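Local coordinates for protein ribokinase, putative (Burkholderia thailandensis, PDB 3B1R) that probably phosphorylates nucleosides such as inosine with a nucleotide phosphate donor, as a nucleoside kinase of the PfkB (ribokinase) family, at residues D20-F25 / A293-Q298; I113-D118 / D255-G260; A109-T114 / Q121-H126. All coordinates share one frame; numbering follows the deposited sequence.

Strand 18-24 enters the four-stranded sheet early in the chain, and contact 1 brings it against the loop 293-298 close to the C terminus, closing a span of 267 residues that holds the other two contacts. Within that span the chain reaches strand 109-115, which lies next to strand 18-24. It turns back at once as strand 122-126, so contact 3 closes a short hairpin. Contact 2 starts on the same strand, sharing Ile113 and Thr114 with contact 3, but closes a long loop, to the segment 255-260 that begins helix 259-272. Contacts 1 and 2 tie the small sheet to the C-terminal part of the main domain; contact 3 builds its edge; all three touch the same AMP.

Contact 1. Residues D20-F25 / A293-Q298; sequences DNIMTF and AHQGPQ. With AMP (adenosine monophosphate), chain G.
Ile22 and Gly296 come closest along the backbone, their CA atoms 7.0 Å apart, where the irregular loop 293-298 passes in front of strand 20-24. Asp20, Ile22 and Thr24, every second residue of the strand, turn their CB atoms toward it. Ile22 reaches out with the CD1 methyl at the end of its CG1 branch, which meets Pro297 CD at 3.5 Å and rests on Gly296 CA. Gly296 suits this bend because its backbone (phi 98°) leaves no room for a CB beside the preceding carbonyl. Farther along the strand, the bend at chi2 (59°) carries the amide of Gln295 back to Thr24, whose OG1 gives a weak hydrogen bond of 3.5 Å to Gln295 OE1. The strand belongs to the small sheet that forms the lid of ribokinase-type kinases, and the loop to the main domain, so the contact spans the two beside the nucleoside pocket. There Asp20 takes both ribose hydroxyls of AMP, O2' on OD1 at 2.7 Å and O3' on OD2 at 2.5 Å, a two-pronged grip for which a carboxylate is well shaped. Pro297 CG lies 3.7 Å from Asp20 OD2, and its apolar ring also touches Asn60, which binds this AMP too.

Contact 2. Residues I113-D118 / D255-G260; sequences ITTDLD and DPTGCG. With AMP (adenosine monophosphate), chain H; AMP (adenosine monophosphate), chain G.
The Asp-Pro-Thr-Gly-Cys-Gly sequence of 255-260 corresponds to the segment that forms the anion hole in ribokinase relatives, at the start of helix 259-272; Thr257 packs it against the end of strand 109-115 and Pro256 against the loop that follows. A type II turn from Pro256 to Cys259 places Gly258 at the N-cap, with a positive phi (106°) that a residue without a side chain accepts readily. Gly258 N then donates to O2P of the AMP whose ribose Asp20 holds, at 3.0 Å. Across the contact, Thr257 CG2 meets Ile113 CD1 tip to tip at 3.9 Å, while Thr115 CG2 lies 3.5 Å from Thr257 OG1. Pro256 CG sits 3.4 Å from Asp116 O and near Leu117 O. Asp255 closes an Asx turn: OD1 takes Thr257 N from above the carboxylate plane (3.1 Å) and Thr257 OG1 on its syn side (2.9 Å), while OD2 is held by Gly296 N. Asp116 makes a similar Asx turn to Asp118 N, and its OD1 accepts from Phe29 N. No direct hydrogen bond crosses between the segments; Asp255 OD1 fixes Thr257 through two bonds, and a turn held this way, with the helix's N-terminal end behind it, would probably stabilise a negative phosphate.

Contact 3. Residues A109-T114 / Q121-H126; sequences AQAMIT and QITAFH. With AMP (adenosine monophosphate), chain G.
Ala111 and Phe125 face each other as a non-hydrogen-bonded pair in an antiparallel hairpin, strands 109-114 and 122-126 running at 164°. The hydrogen-bonded pairs Gln110-His126, Met112-Ala124 and Thr114-Ile122 each exchange two backbone bonds, the shortest being Met112 N to Ala124 O at 2.8 Å. The dense side is the one carrying Ala111, Ile113, Thr123 and Phe125, turned to the bound AMP. The adenine lies over one face of the Phe125 ring, its C5 3.3 Å above the plane and displaced toward the rim, with Gln110 O over the other face. Ala111 CB sits at the ring edge, 3.5 Å from Phe125 CD1; a methyl is small enough to let ring and ribose both come close. Beside it Thr123 OG1 lies 3.4 Å from Ile113 CG1, two beta-branched side chains pointing the same way, as suits a strand. Beyond, Gln121 NE2 donates to O2P of AMP at 2.7 Å and also to Asn119 OD1, which steadies the amide.

On the other face Gln110, Met112 and His126 are partly exposed, although Met50 and Met23 of the second subunit cover part of it. The Gln110-His126 stack is itself close: with CG lodged between backbone N and carbonyl (chi1 64°), Gln110 lays its amide over the His126 ring, the planes 29° apart and CD 3.5 Å above the ring plane. The looser contact is Met112 SD, oblique to the ring at 4.0 Å from His126 CE1. His126 ND1 is buried without a polar partner.

Strand 109-115 has the parallel strand 18-24 on its other side, and Ile122 to Phe125 pair in parallel with a strand of the second subunit, so the sheet continues across the interface, where the two subunits' Thr114 OG1 atoms bond each other.

Contact 1. Residues D20-F25 / A293-Q298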
loop_
_atom_site.group_PDB
_atom_site.type_symbol
_atom_site.label_atom_id
_atom_site.label_comp_id
_atom_site.label_asym_id
_atom_site.label_seq_id
_atom_site.Cartn_x
_atom_site.Cartn_y
_atom_site.Cartn_z
ATOM N N ASP A 20 -8.292 9.449 7.143
ATOM C CA ASP A 20 -7.910 8.313 6.335
ATOM C C ASP A 20 -7.993 8.597 4.841
ATOM O O ASP A 20 -8.938 9.229 4.342
ATOM C CB ASP A 20 -8.771 7.095 6.659
ATOM C CG ASP A 20 -8.634 6.630 8.111
ATOM O OD1 ASP A 20 -7.717 7.097 8.838
ATOM O OD2 ASP A 20 -9.455 5.777 8.516
ATOM N N ASN A 21 -6.981 8.097 4.149
ATOM C CA ASN A 21 -6.884 8.136 2.713
ATOM C C ASN A 21 -6.690 6.663 2.312
ATOM O O ASN A 21 -5.624 6.091 2.505
ATOM C CB ASN A 21 -5.700 9.034 2.314
ATOM C CG ASN A 21 -5.720 10.405 3.042
ATOM O OD1 ASN A 21 -6.393 11.344 2.610
ATOM N ND2 ASN A 21 -4.982 10.509 4.152
ATOM N N ILE A 22 -7.735 6.059 1.766
ATOM C CA ILE A 22 -7.815 4.599 1.624
ATOM C C ILE A 22 -7.785 4.121 0.175
ATOM O O ILE A 22 -8.547 4.591 -0.657
ATOM C CB ILE A 22 -9.076 4.040 2.357
ATOM C CG1 ILE A 22 -9.038 4.424 3.844
ATOM C CG2 ILE A 22 -9.192 2.528 2.166
ATOM C CD1 ILE A 22 -10.431 4.494 4.534
ATOM N N MET A 23 -6.900 3.166 -0.104
ATOM C CA MET A 23 -6.762 2.588 -1.424
ATOM C C MET A 23 -7.010 1.081 -1.355
ATOM O O MET A 23 -6.119 0.307 -0.988
ATOM C CB MET A 23 -5.372 2.888 -1.999
ATOM C CG MET A 23 -5.013 4.386 -2.075
ATOM S SD MET A 23 -4.505 5.132 -0.497
ATOM C CE MET A 23 -2.722 5.106 -0.616
ATOM N N THR A 24 -8.223 0.680 -1.736
ATOM C CA THR A 24 -8.681 -0.710 -1.666
ATOM C C THR A 24 -8.560 -1.449 -2.997
ATOM O O THR A 24 -9.322 -1.180 -3.933
ATOM C CB THR A 24 -10.165 -0.763 -1.231
ATOM O OG1 THR A 24 -10.980 -0.137 -2.234
ATOM C CG2 THR A 24 -10.354 -0.018 0.021
ATOM N N PHE A 25 -7.598 -2.369 -3.085
ATOM C CA PHE A 25 -7.516 -3.304 -4.206
ATOM C C PHE A 25 -8.769 -4.167 -4.196
ATOM O O PHE A 25 -9.109 -4.760 -3.160
ATOM C CB PHE A 25 -6.260 -4.188 -4.093
ATOM C CG PHE A 25 -6.107 -5.202 -5.208
ATOM C CD1 PHE A 25 -6.064 -4.799 -6.541
ATOM C CD2 PHE A 25 -5.983 -6.558 -4.919
ATOM C CE1 PHE A 25 -5.915 -5.733 -7.568
ATOM C CE2 PHE A 25 -5.827 -7.498 -5.935
ATOM C CZ PHE A 25 -5.794 -7.087 -7.265
ATOM N N ALA A 293 -19.858 -3.177 3.128
ATOM C CA ALA A 293 -20.599 -2.890 1.907
ATOM C C ALA A 293 -20.418 -1.430 1.469
ATOM O O ALA A 293 -20.986 -1.009 0.464
ATOM C CB ALA A 293 -22.087 -3.219 2.102
ATOM N N HIS A 294 -19.637 -0.665 2.232
ATOM C CA HIS A 294 -19.413 0.756 1.940
ATOM C C HIS A 294 -17.942 1.155 2.070
ATOM O O HIS A 294 -17.200 0.574 2.869
ATOM C CB HIS A 294 -20.333 1.639 2.797
ATOM C CG HIS A 294 -21.771 1.221 2.739
ATOM N ND1 HIS A 294 -22.658 1.732 1.813
ATOM C CD2 HIS A 294 -22.458 0.293 3.448
ATOM C CE1 HIS A 294 -23.840 1.162 1.982
ATOM N NE2 HIS A 294 -23.743 0.279 2.961
ATOM N N GLN A 295 -17.538 2.135 1.259
ATOM C CA GLN A 295 -16.148 2.599 1.144
ATOM C C GLN A 295 -15.726 3.518 2.298
ATOM O O GLN A 295 -16.277 4.603 2.480
ATOM C CB GLN A 295 -15.939 3.279 -0.237
ATOM C CG GLN A 295 -14.560 3.919 -0.491
ATOM C CD GLN A 295 -13.394 2.931 -0.397
ATOM O OE1 GLN A 295 -13.496 1.783 -0.845
ATOM N NE2 GLN A 295 -12.277 3.385 0.178
ATOM N N GLY A 296 -14.735 3.078 3.073
ATOM C CA GLY A 296 -14.267 3.840 4.218
ATOM C C GLY A 296 -14.862 3.360 5.530
ATOM O O GLY A 296 -15.847 2.622 5.549
ATOM N N PRO A 297 -14.273 3.792 6.654
ATOM C CA PRO A 297 -14.684 3.241 7.945
ATOM C C PRO A 297 -16.083 3.655 8.411
ATOM O O PRO A 297 -16.721 2.924 9.160
ATOM C CB PRO A 297 -13.616 3.771 8.904
ATOM C CG PRO A 297 -13.043 4.963 8.233
ATOM C CD PRO A 297 -13.117 4.701 6.773
ATOM N N GLN A 298 -16.553 4.812 7.958
ATOM C CA GLN A 298 -17.782 5.374 8.481
ATOM C C GLN A 298 -18.746 5.849 7.387
ATOM O O GLN A 298 -19.454 6.838 7.578
ATOM C CB GLN A 298 -17.440 6.546 9.392
ATOM C CG GLN A 298 -16.484 6.254 10.555
ATOM C CD GLN A 298 -16.121 7.529 11.272
ATOM O OE1 GLN A 298 -16.849 8.512 11.163
ATOM N NE2 GLN A 298 -14.986 7.544 11.973
HETATM P P AMP G . -9.692 -0.952 11.805
HETATM O O1P AMP G . -9.114 -1.996 12.746
HETATM O O2P AMP G . -9.788 -1.380 10.360
HETATM O O3P AMP G . -10.987 -0.357 12.309
HETATM O "O5'" AMP G . -8.654 0.273 11.867
HETATM C "C5'" AMP G . -8.574 1.275 10.855
HETATM C "C4'" AMP G . -8.212 2.575 11.554
HETATM O "O4'" AMP G . -6.893 2.464 12.079
HETATM C "C3'" AMP G . -8.167 3.744 10.577
HETATM O "O3'" AMP G . -9.386 4.519 10.698
HETATM C "C2'" AMP G . -6.853 4.470 10.900
HETATM O "O2'" AMP G . -7.060 5.865 11.128
HETATM C "C1'" AMP G . -6.369 3.772 12.177
HETATM N N9 AMP G . -4.934 3.544 12.337
HETATM C C8 AMP G . -4.117 3.004 11.415
HETATM N N7 AMP G . -2.869 2.885 11.892
HETATM C C5 AMP G . -2.892 3.351 13.153
HETATM C C6 AMP G . -1.889 3.517 14.204
HETATM N N6 AMP G . -0.614 3.138 13.959
HETATM N N1 AMP G . -2.303 4.033 15.382
HETATM C C2 AMP G . -3.580 4.409 15.607
HETATM N N3 AMP G . -4.551 4.295 14.673
HETATM C C4 AMP G . -4.257 3.780 13.451
#

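Contact 2. Residues I113-D118 / D255-G260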
loop_
_atom_site.group_PDB
_atom_site.type_symbol
_atom_site.label_atom_id
_atom_site.label_comp_id
_atom_site.label_asym_id
_atom_site.label_seq_id
_atom_site.Cartn_x
_atom_site.Cartn_y
_atom_site.Cartn_z
ATOM N N ILE A 113 -3.756 4.300 3.878
ATOM C CA ILE A 113 -4.064 2.883 4.003
ATOM C C ILE A 113 -4.209 2.258 2.629
ATOM O O ILE A 113 -5.070 2.654 1.847
ATOM C CB ILE A 113 -5.368 2.636 4.814
ATOM C CG1 ILE A 113 -5.281 3.286 6.205
ATOM C CG2 ILE A 113 -5.630 1.129 4.932
ATOM C CD1 ILE A 113 -6.649 3.532 6.891
ATOM N N THR A 114 -3.374 1.265 2.345
ATOM C CA THR A 114 -3.564 0.474 1.134
ATOM C C THR A 114 -3.902 -0.952 1.544
ATOM O O THR A 114 -3.238 -1.550 2.404
ATOM C CB THR A 114 -2.354 0.552 0.191
ATOM O OG1 THR A 114 -1.166 0.231 0.908
ATOM C CG2 THR A 114 -2.205 1.936 -0.338
ATOM N N THR A 115 -4.969 -1.478 0.968
ATOM C CA THR A 115 -5.555 -2.698 1.484
ATOM C C THR A 115 -6.153 -3.553 0.371
ATOM O O THR A 115 -6.085 -3.189 -0.808
ATOM C CB THR A 115 -6.580 -2.356 2.607
ATOM O OG1 THR A 115 -7.212 -3.551 3.093
ATOM C CG2 THR A 115 -7.636 -1.371 2.117
ATOM N N ASP A 116 -6.686 -4.714 0.737
ATOM C CA ASP A 116 -7.436 -5.547 -0.199
ATOM C C ASP A 116 -8.765 -5.980 0.439
ATOM O O ASP A 116 -9.144 -5.465 1.490
ATOM C CB ASP A 116 -6.602 -6.750 -0.643
ATOM C CG ASP A 116 -6.394 -7.778 0.462
ATOM O OD1 ASP A 116 -5.792 -8.825 0.155
ATOM O OD2 ASP A 116 -6.820 -7.559 1.624
ATOM N N LEU A 117 -9.447 -6.936 -0.185
ATOM C CA LEU A 117 -10.744 -7.406 0.312
ATOM C C LEU A 117 -10.620 -8.416 1.448
ATOM O O LEU A 117 -11.626 -8.860 2.006
ATOM C CB LEU A 117 -11.610 -7.935 -0.837
ATOM C CG LEU A 117 -11.960 -6.868 -1.894
ATOM C CD1 LEU A 117 -12.696 -7.485 -3.070
ATOM C CD2 LEU A 117 -12.780 -5.722 -1.271
ATOM N N ASP A 118 -9.380 -8.765 1.778
ATOM C CA ASP A 118 -9.062 -9.599 2.938
ATOM C C ASP A 118 -8.706 -8.762 4.154
ATOM O O ASP A 118 -8.262 -9.311 5.169
ATOM C CB ASP A 118 -7.873 -10.518 2.636
ATOM C CG ASP A 118 -8.297 -11.880 2.161
ATOM O OD1 ASP A 118 -9.489 -12.050 1.861
ATOM O OD2 ASP A 118 -7.430 -12.776 2.077
ATOM N N ASP A 255 -15.113 -2.597 0.962
ATOM C CA ASP A 255 -13.970 -2.109 1.726
ATOM C C ASP A 255 -14.057 -2.606 3.163
ATOM O O ASP A 255 -15.009 -2.258 3.863
ATOM C CB ASP A 255 -13.934 -0.572 1.705
ATOM C CG ASP A 255 -12.737 0.004 2.452
ATOM O OD1 ASP A 255 -11.729 -0.700 2.617
ATOM O OD2 ASP A 255 -12.799 1.177 2.867
ATOM N N PRO A 256 -13.076 -3.426 3.604
ATOM C CA PRO A 256 -13.125 -3.877 4.987
ATOM C C PRO A 256 -12.505 -2.902 5.990
ATOM O O PRO A 256 -12.677 -3.102 7.190
ATOM C CB PRO A 256 -12.365 -5.218 4.964
ATOM C CG PRO A 256 -11.854 -5.394 3.585
ATOM C CD PRO A 256 -11.982 -4.078 2.872
ATOM N N THR A 257 -11.831 -1.847 5.519
ATOM C CA THR A 257 -11.276 -0.833 6.427
ATOM C C THR A 257 -12.330 -0.258 7.366
ATOM O O THR A 257 -13.251 0.431 6.930
ATOM C CB THR A 257 -10.595 0.335 5.671
ATOM O OG1 THR A 257 -9.736 -0.194 4.654
ATOM C CG2 THR A 257 -9.783 1.174 6.634
ATOM N N GLY A 258 -12.162 -0.514 8.662
ATOM C CA GLY A 258 -13.142 -0.114 9.658
ATOM C C GLY A 258 -13.975 -1.261 10.204
ATOM O O GLY A 258 -14.715 -1.072 11.167
ATOM N N CYS A 259 -13.854 -2.456 9.615
ATOM C CA CYS A 259 -14.677 -3.600 10.059
ATOM C C CYS A 259 -14.377 -3.995 11.503
ATOM O O CYS A 259 -15.288 -4.319 12.259
ATOM C CB CYS A 259 -14.540 -4.810 9.132
ATOM S SG CYS A 259 -15.505 -4.667 7.610
ATOM N N GLY A 260 -13.099 -3.957 11.876
ATOM C CA GLY A 260 -12.712 -4.223 13.261
ATOM C C GLY A 260 -13.449 -3.287 14.197
ATOM O O GLY A 260 -13.995 -3.704 15.215
HETATM P P AMP H . -11.779 -8.243 10.607
HETATM O O1P AMP H . -11.282 -7.029 11.356
HETATM O O2P AMP H . -11.379 -8.214 9.156
HETATM O O3P AMP H . -11.506 -9.543 11.327
HETATM O "O5'" AMP H . -13.369 -8.070 10.569
HETATM C "C5'" AMP H . -14.062 -7.820 11.772
HETATM C "C4'" AMP H . -15.437 -8.447 11.693
HETATM O "O4'" AMP H . -16.183 -7.769 10.675
HETATM C "C3'" AMP H . -15.463 -9.934 11.338
HETATM O "O3'" AMP H . -15.295 -10.831 12.453
HETATM C "C2'" AMP H . -16.852 -10.019 10.738
HETATM O "O2'" AMP H . -17.886 -10.028 11.739
HETATM C "C1'" AMP H . -16.978 -8.722 9.968
HETATM N N9 AMP H . -16.412 -9.022 8.635
HETATM C C8 AMP H . -15.153 -8.807 8.195
HETATM N N7 AMP H . -15.006 -9.249 6.913
HETATM C C5 AMP H . -16.192 -9.778 6.531
HETATM C C6 AMP H . -16.744 -10.417 5.314
HETATM N N6 AMP H . -15.970 -10.594 4.220
HETATM N N1 AMP H . -18.033 -10.829 5.336
HETATM C C2 AMP H . -18.821 -10.666 6.417
HETATM N N3 AMP H . -18.386 -10.087 7.552
HETATM C C4 AMP H . -17.111 -9.625 7.664
HETATM P P AMP G . -9.692 -0.952 11.805
HETATM O O1P AMP G . -9.114 -1.996 12.746
HETATM O O2P AMP G . -9.788 -1.380 10.360
HETATM O O3P AMP G . -10.987 -0.357 12.309
HETATM O "O5'" AMP G . -8.654 0.273 11.867
HETATM C "C5'" AMP G . -8.574 1.275 10.855
HETATM C "C4'" AMP G . -8.212 2.575 11.554
HETATM O "O4'" AMP G . -6.893 2.464 12.079
HETATM C "C3'" AMP G . -8.167 3.744 10.577
HETATM O "O3'" AMP G . -9.386 4.519 10.698
HETATM C "C2'" AMP G . -6.853 4.470 10.900
HETATM O "O2'" AMP G . -7.060 5.865 11.128
HETATM C "C1'" AMP G . -6.369 3.772 12.177
HETATM N N9 AMP G . -4.934 3.544 12.337
HETATM C C8 AMP G . -4.117 3.004 11.415
HETATM N N7 AMP G . -2.869 2.885 11.892
HETATM C C5 AMP G . -2.892 3.351 13.153
HETATM C C6 AMP G . -1.889 3.517 14.204
HETATM N N6 AMP G . -0.614 3.138 13.959
HETATM N N1 AMP G . -2.303 4.033 15.382
HETATM C C2 AMP G . -3.580 4.409 15.607
HETATM N N3 AMP G . -4.551 4.295 14.673
HETATM C C4 AMP G . -4.257 3.780 13.451
HETATM O O HOH W 1 -9.225 -3.258 4.379
#

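Contact 3. Residues A109-T114 / Q121-H126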
loop_
_atom_site.group_PDB
_atom_site.type_symbol
_atom_site.label_atom_id
_atom_site.label_comp_id
_atom_site.label_asym_id
_atom_site.label_seq_id
_atom_site.Cartn_x
_atom_site.Cartn_y
_atom_site.Cartn_z
ATOM N N ALA A 109 -3.565 13.268 13.139
ATOM C CA ALA A 109 -3.151 12.002 12.542
ATOM C C ALA A 109 -3.735 11.798 11.154
ATOM O O ALA A 109 -4.848 12.224 10.863
ATOM C CB ALA A 109 -3.535 10.833 13.451
ATOM N N GLN A 110 -2.962 11.144 10.298
ATOM C CA GLN A 110 -3.439 10.771 8.984
ATOM C C GLN A 110 -2.928 9.381 8.652
ATOM O O GLN A 110 -1.768 9.058 8.907
ATOM C CB GLN A 110 -3.023 11.801 7.921
ATOM C CG GLN A 110 -1.538 11.904 7.712
ATOM C CD GLN A 110 -1.150 12.900 6.642
ATOM O OE1 GLN A 110 -1.548 12.773 5.480
ATOM N NE2 GLN A 110 -0.350 13.895 7.026
ATOM N N ALA A 111 -3.811 8.554 8.114
ATOM C CA ALA A 111 -3.449 7.194 7.748
ATOM C C ALA A 111 -3.540 7.037 6.245
ATOM O O ALA A 111 -4.589 7.292 5.658
ATOM C CB ALA A 111 -4.363 6.207 8.446
ATOM N N MET A 112 -2.429 6.651 5.622
ATOM C CA MET A 112 -2.430 6.272 4.219
ATOM C C MET A 112 -2.553 4.766 4.175
ATOM O O MET A 112 -1.591 4.045 4.431
ATOM C CB MET A 112 -1.151 6.721 3.513
ATOM C CG MET A 112 -1.309 7.960 2.679
ATOM S SD MET A 112 -1.609 9.403 3.698
ATOM C CE MET A 112 -1.887 10.650 2.441
ATOM N N ILE A 113 -3.756 4.300 3.878
ATOM C CA ILE A 113 -4.064 2.883 4.003
ATOM C C ILE A 113 -4.209 2.258 2.629
ATOM O O ILE A 113 -5.070 2.654 1.847
ATOM C CB ILE A 113 -5.368 2.636 4.814
ATOM C CG1 ILE A 113 -5.281 3.286 6.205
ATOM C CG2 ILE A 113 -5.630 1.129 4.932
ATOM C CD1 ILE A 113 -6.649 3.532 6.891
ATOM N N THR A 114 -3.374 1.265 2.345
ATOM C CA THR A 114 -3.564 0.474 1.134
ATOM C C THR A 114 -3.902 -0.952 1.544
ATOM O O THR A 114 -3.238 -1.550 2.404
ATOM C CB THR A 114 -2.354 0.552 0.191
ATOM O OG1 THR A 114 -1.166 0.231 0.908
ATOM C CG2 THR A 114 -2.205 1.936 -0.338
ATOM N N GLN A 121 -4.526 -4.542 5.718
ATOM C CA GLN A 121 -4.164 -3.127 5.750
ATOM C C GLN A 121 -2.680 -2.933 5.954
ATOM O O GLN A 121 -2.119 -3.367 6.972
ATOM C CB GLN A 121 -4.895 -2.409 6.873
ATOM C CG GLN A 121 -6.385 -2.418 6.744
ATOM C CD GLN A 121 -7.053 -1.653 7.848
ATOM O OE1 GLN A 121 -6.577 -0.596 8.261
ATOM N NE2 GLN A 121 -8.186 -2.168 8.324
ATOM N N ILE A 122 -2.057 -2.286 4.976
ATOM C CA ILE A 122 -0.670 -1.846 5.072
ATOM C C ILE A 122 -0.715 -0.338 5.141
ATOM O O ILE A 122 -1.014 0.327 4.156
ATOM C CB ILE A 122 0.180 -2.320 3.865
ATOM C CG1 ILE A 122 0.072 -3.845 3.716
ATOM C CG2 ILE A 122 1.638 -1.821 3.993
ATOM C CD1 ILE A 122 0.925 -4.455 2.597
ATOM N N THR A 123 -0.427 0.213 6.310
ATOM C CA THR A 123 -0.656 1.640 6.505
ATOM C C THR A 123 0.616 2.388 6.759
ATOM O O THR A 123 1.408 2.004 7.621
ATOM C CB THR A 123 -1.640 1.898 7.659
ATOM O OG1 THR A 123 -2.845 1.207 7.391
ATOM C CG2 THR A 123 -1.942 3.365 7.806
ATOM N N ALA A 124 0.799 3.453 5.982
ATOM C CA ALA A 124 1.797 4.457 6.268
ATOM C C ALA A 124 1.082 5.482 7.133
ATOM O O ALA A 124 0.106 6.112 6.707
ATOM C CB ALA A 124 2.316 5.093 4.983
ATOM N N PHE A 125 1.545 5.628 8.361
ATOM C CA PHE A 125 0.813 6.430 9.338
ATOM C C PHE A 125 1.627 7.650 9.762
ATOM O O PHE A 125 2.813 7.521 10.087
ATOM C CB PHE A 125 0.484 5.541 10.525
ATOM C CG PHE A 125 -0.617 6.056 11.388
ATOM C CD1 PHE A 125 -1.943 5.928 10.989
ATOM C CD2 PHE A 125 -0.330 6.640 12.618
ATOM C CE1 PHE A 125 -2.974 6.385 11.803
ATOM C CE2 PHE A 125 -1.353 7.092 13.448
ATOM C CZ PHE A 125 -2.673 6.972 13.041
ATOM N N HIS A 126 1.013 8.838 9.700
ATOM C CA HIS A 126 1.634 10.073 10.218
ATOM C C HIS A 126 0.948 10.358 11.546
ATOM O O HIS A 126 -0.167 10.894 11.551
ATOM C CB HIS A 126 1.401 11.298 9.307
ATOM C CG HIS A 126 1.770 11.113 7.862
ATOM N ND1 HIS A 126 1.084 10.267 7.014
ATOM C CD2 HIS A 126 2.698 11.736 7.096
ATOM C CE1 HIS A 126 1.605 10.342 5.800
ATOM N NE2 HIS A 126 2.591 11.222 5.825
HETATM P P AMP G . -9.692 -0.952 11.805
HETATM O O1P AMP G . -9.114 -1.996 12.746
HETATM O O2P AMP G . -9.788 -1.380 10.360
HETATM O O3P AMP G . -10.987 -0.357 12.309
HETATM O "O5'" AMP G . -8.654 0.273 11.867
HETATM C "C5'" AMP G . -8.574 1.275 10.855
HETATM C "C4'" AMP G . -8.212 2.575 11.554
HETATM O "O4'" AMP G . -6.893 2.464 12.079
HETATM C "C3'" AMP G . -8.167 3.744 10.577
HETATM O "O3'" AMP G . -9.386 4.519 10.698
HETATM C "C2'" AMP G . -6.853 4.470 10.900
HETATM O "O2'" AMP G . -7.060 5.865 11.128
HETATM C "C1'" AMP G . -6.369 3.772 12.177
HETATM N N9 AMP G . -4.934 3.544 12.337
HETATM C C8 AMP G . -4.117 3.004 11.415
HETATM N N7 AMP G . -2.869 2.885 11.892
HETATM C C5 AMP G . -2.892 3.351 13.153
HETATM C C6 AMP G . -1.889 3.517 14.204
HETATM N N6 AMP G . -0.614 3.138 13.959
HETATM N N1 AMP G . -2.303 4.033 15.382
HETATM C C2 AMP G . -3.580 4.409 15.607
HETATM N N3 AMP G . -4.551 4.295 14.673
HETATM C C4 AMP G . -4.257 3.780 13.451
#